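Local structure of transcriptional activator ToxR (Vibrio vulnificus, 6UTC) at residues N48-T53 and Y77-P82. The protein activates transcription from the inner membrane, its periplasmic domain interacting with ToxS and bile salts and probably acting as a sensor. Residues are numbered along the deposited sequence; the frame is centred on the assembly and turned at random. Where two conformers were deposited one is given.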
ATOM      1  N   ASN A  48       0.842   8.035   2.218  1.00 18.65           N
ATOM      2  CA  ASN A  48       1.142   9.471   2.242  1.00 20.34           C
ATOM      3  C   ASN A  48       2.396   9.790   1.435  1.00 24.69           C
ATOM      4  O   ASN A  48       2.401  10.705   0.602  1.00 23.05           O
ATOM      5  CB  ASN A  48       1.332   9.909   3.701  1.00 19.13           C
ATOM      6  CG  ASN A  48       1.856  11.347   3.843  1.00 25.51           C
ATOM      7  OD1 ASN A  48       3.044  11.623   3.633  1.00 30.61           O
ATOM      8  ND2 ASN A  48       0.975  12.253   4.229  1.00 27.09           N
ATOM      9  N   LYS A  49       3.481   9.058   1.683  1.00 19.89           N
ATOM     10  CA  LYS A  49       4.737   9.356   1.006  1.00 20.50           C
ATOM     11  C   LYS A  49       4.666   8.998  -0.472  1.00 23.94           C
ATOM     12  O   LYS A  49       5.241   9.697  -1.317  1.00 22.95           O
ATOM     13  CB  LYS A  49       5.897   8.632   1.685  1.00 21.59           C
ATOM     14  CG  LYS A  49       6.007   8.898   3.171  1.00 24.01           C
ATOM     15  CD  LYS A  49       5.908  10.368   3.516  1.00 37.56           C
ATOM     16  CE  LYS A  49       7.153  11.121   3.123  1.00 32.49           C
ATOM     17  NZ  LYS A  49       7.104  12.527   3.636  1.00 38.39           N
ATOM     18  N   TYR A  50       3.949   7.923  -0.806  1.00 20.81           N
ATOM     19  CA  TYR A  50       3.840   7.526  -2.203  1.00 20.35           C
ATOM     20  C   TYR A  50       3.080   8.570  -2.992  1.00 21.65           C
ATOM     21  O   TYR A  50       3.422   8.860  -4.146  1.00 21.77           O
ATOM     22  CB  TYR A  50       3.144   6.177  -2.277  1.00 18.64           C
ATOM     23  CG  TYR A  50       3.221   5.512  -3.630  1.00 15.79           C
ATOM     24  CD1 TYR A  50       4.330   4.763  -3.984  1.00 20.25           C
ATOM     25  CD2 TYR A  50       2.182   5.612  -4.538  1.00 14.96           C
ATOM     26  CE1 TYR A  50       4.416   4.136  -5.212  1.00 17.60           C
ATOM     27  CE2 TYR A  50       2.255   4.982  -5.777  1.00 16.17           C
ATOM     28  CZ  TYR A  50       3.377   4.245  -6.097  1.00 17.31           C
ATOM     29  OH  TYR A  50       3.478   3.602  -7.317  1.00 18.93           O
ATOM     30  N   ALA A  51       2.070   9.169  -2.372  1.00 20.02           N
ATOM     31  CA  ALA A  51       1.346  10.255  -3.019  1.00 24.57           C
ATOM     32  C   ALA A  51       2.253  11.427  -3.388  1.00 26.78           C
ATOM     33  O   ALA A  51       1.947  12.152  -4.340  1.00 24.54           O
ATOM     34  CB  ALA A  51       0.203  10.705  -2.115  1.00 23.84           C
ATOM     35  N   GLU A  52       3.378  11.608  -2.693  1.00 23.11           N
ATOM     36  CA  GLU A  52       4.236  12.758  -2.976  1.00 24.86           C
ATOM     37  C   GLU A  52       4.897  12.664  -4.344  1.00 27.39           C
ATOM     38  O   GLU A  52       5.231  13.695  -4.937  1.00 27.83           O
ATOM     39  CB  GLU A  52       5.292  12.918  -1.888  1.00 25.14           C
ATOM     40  CG  GLU A  52       4.716  13.365  -0.564  1.00 26.73           C
ATOM     41  CD  GLU A  52       5.780  13.653   0.467  1.00 26.13           C
ATOM     42  OE1 GLU A  52       5.409  14.027   1.599  1.00 30.64           O
ATOM     43  OE2 GLU A  52       6.980  13.502   0.150  1.00 32.04           O
ATOM     44  N   THR A  53       5.110  11.457  -4.855  1.00 24.00           N
ATOM     45  CA  THR A  53       5.673  11.277  -6.185  1.00 23.42           C
ATOM     46  C   THR A  53       4.664  10.717  -7.180  1.00 22.88           C
ATOM     47  O   THR A  53       5.058  10.335  -8.289  1.00 27.91           O
ATOM     48  CB  THR A  53       6.906  10.383  -6.112  1.00 28.18           C
ATOM     49  OG1 THR A  53       6.631   9.283  -5.232  1.00 30.01           O
ATOM     50  CG2 THR A  53       8.097  11.169  -5.585  1.00 31.20           C
ATOM     51  N   TYR A  77       1.161  -1.312  -5.134  1.00 13.19           N
ATOM     52  CA  TYR A  77       0.461  -0.125  -5.611  1.00 12.61           C
ATOM     53  C   TYR A  77       0.026  -0.337  -7.048  1.00 13.43           C
ATOM     54  O   TYR A  77       0.858  -0.642  -7.916  1.00 15.41           O
ATOM     55  CB  TYR A  77       1.392   1.077  -5.529  1.00 14.58           C
ATOM     56  CG  TYR A  77       1.529   1.630  -4.135  1.00 13.65           C
ATOM     57  CD1 TYR A  77       0.623   2.555  -3.656  1.00 16.84           C
ATOM     58  CD2 TYR A  77       2.551   1.213  -3.298  1.00 16.94           C
ATOM     59  CE1 TYR A  77       0.727   3.068  -2.378  1.00 16.10           C
ATOM     60  CE2 TYR A  77       2.667   1.723  -2.010  1.00 19.67           C
ATOM     61  CZ  TYR A  77       1.752   2.655  -1.570  1.00 16.94           C
ATOM     62  OH  TYR A  77       1.857   3.166  -0.289  1.00 18.23           O
ATOM     63  N   ILE A  78      -1.265  -0.180  -7.296  0.52 12.25           N
ATOM     64  CA  ILE A  78      -1.847  -0.381  -8.613  0.52 12.74           C
ATOM     65  C   ILE A  78      -2.370   0.955  -9.114  0.52 13.76           C
ATOM     66  O   ILE A  78      -3.091   1.664  -8.397  0.52 12.28           O
ATOM     67  CB  ILE A  78      -2.948  -1.453  -8.579  0.52 12.96           C
ATOM     68  CG1 ILE A  78      -2.337  -2.801  -8.178  0.52 15.51           C
ATOM     69  CG2 ILE A  78      -3.639  -1.547  -9.938  0.52 14.62           C
ATOM     70  CD1 ILE A  78      -3.345  -3.861  -7.783  0.52 16.71           C
ATOM     71  N   HIS A  79      -1.971   1.305 -10.323  1.00 13.02           N
ATOM     72  CA  HIS A  79      -2.371   2.548 -10.965  1.00 14.23           C
ATOM     73  C   HIS A  79      -3.446   2.288 -12.013  1.00 13.05           C
ATOM     74  O   HIS A  79      -3.788   1.150 -12.331  1.00 14.58           O
ATOM     75  CB  HIS A  79      -1.138   3.213 -11.579  1.00 13.38           C
ATOM     76  CG  HIS A  79      -0.157   3.680 -10.555  1.00 13.72           C
ATOM     77  ND1 HIS A  79      -0.027   5.004 -10.198  1.00 15.86           N
ATOM     78  CD2 HIS A  79       0.704   2.991  -9.773  1.00 14.38           C
ATOM     79  CE1 HIS A  79       0.884   5.108  -9.244  1.00 17.15           C
ATOM     80  NE2 HIS A  79       1.337   3.902  -8.963  1.00 15.17           N
ATOM     81  N   THR A  80      -3.994   3.375 -12.555  1.00 16.26           N
ATOM     82  CA  THR A  80      -4.838   3.221 -13.727  1.00 16.43           C
ATOM     83  C   THR A  80      -4.014   2.596 -14.851  1.00 17.12           C
ATOM     84  O   THR A  80      -2.784   2.696 -14.879  1.00 15.83           O
ATOM     85  CB  THR A  80      -5.378   4.581 -14.180  1.00 18.21           C
ATOM     86  OG1 THR A  80      -4.288   5.411 -14.581  1.00 19.62           O
ATOM     87  CG2 THR A  80      -6.170   5.266 -13.063  1.00 20.61           C
ATOM     88  N   LEU A  81      -4.699   1.925 -15.777  1.00 17.17           N
ATOM     89  CA  LEU A  81      -3.985   1.248 -16.860  1.00 18.43           C
ATOM     90  C   LEU A  81      -3.041   2.159 -17.642  1.00 18.08           C
ATOM     91  O   LEU A  81      -1.904   1.738 -17.911  1.00 18.21           O
ATOM     92  CB  LEU A  81      -4.961   0.472 -17.756  1.00 22.91           C
ATOM     93  CG  LEU A  81      -5.498  -0.800 -17.091  1.00 24.76           C
ATOM     94  CD1 LEU A  81      -6.685  -1.344 -17.865  1.00 31.69           C
ATOM     95  CD2 LEU A  81      -4.403  -1.856 -16.961  1.00 24.15           C
ATOM     96  N   PRO A  82      -3.407   3.389 -18.010  1.00 17.44           N
ATOM     97  CA  PRO A  82      -2.438   4.246 -18.710  1.00 18.97           C
ATOM     98  C   PRO A  82      -1.206   4.553 -17.896  1.00 18.26           C
ATOM     99  O   PRO A  82      -0.187   4.965 -18.466  1.00 21.39           O
ATOM    100  CB  PRO A  82      -3.231   5.528 -19.004  1.00 21.99           C
ATOM    101  CG  PRO A  82      -4.650   5.133 -18.892  1.00 22.60           C
ATOM    102  CD  PRO A  82      -4.718   4.045 -17.873  1.00 17.72           C
TER
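Y50 and Y77 lay their phenol rings face to face, joining the last turn of helix 40-52 to the end of strand 72-78, and the pair illustrates how a helix can be packed on a sheet through stacked aromatic side chains, with a hydrogen bond at the rim. The centroids are 3.8 Å apart and the planes differ by 10°, so the rings are nearly parallel with a small offset; the closest atoms are Y50 CD2 and Y77 CD1, 3.5 Å apart. The two side chains run past one another in opposite directions: Y77 OH lies near Y50 CB, while Y50 OH, 3.7 Å from Y77 CB, reaches back over the root of its partner. The CB of Y50 already points at the strand, and with CG anti to the backbone N (chi1 -168°) the ring extends that way. There Y50 OH meets H79 NE2 at 2.7 Å, the two rings touching rim to rim with planes turned by 48°. H54 stacks on Y50 as well, and V88 and L90 pack against Y77. Away from this buried cluster the segments are more open: K49 NZ forms a salt bridge to E52 OE1 from above the carboxylate plane, and the chain beyond H79 leads into an exposed 3-10 segment, 81-82. The hydrogen bond gives the buried phenol oxygen a polar partner and, with the stack, probably restrains both rings.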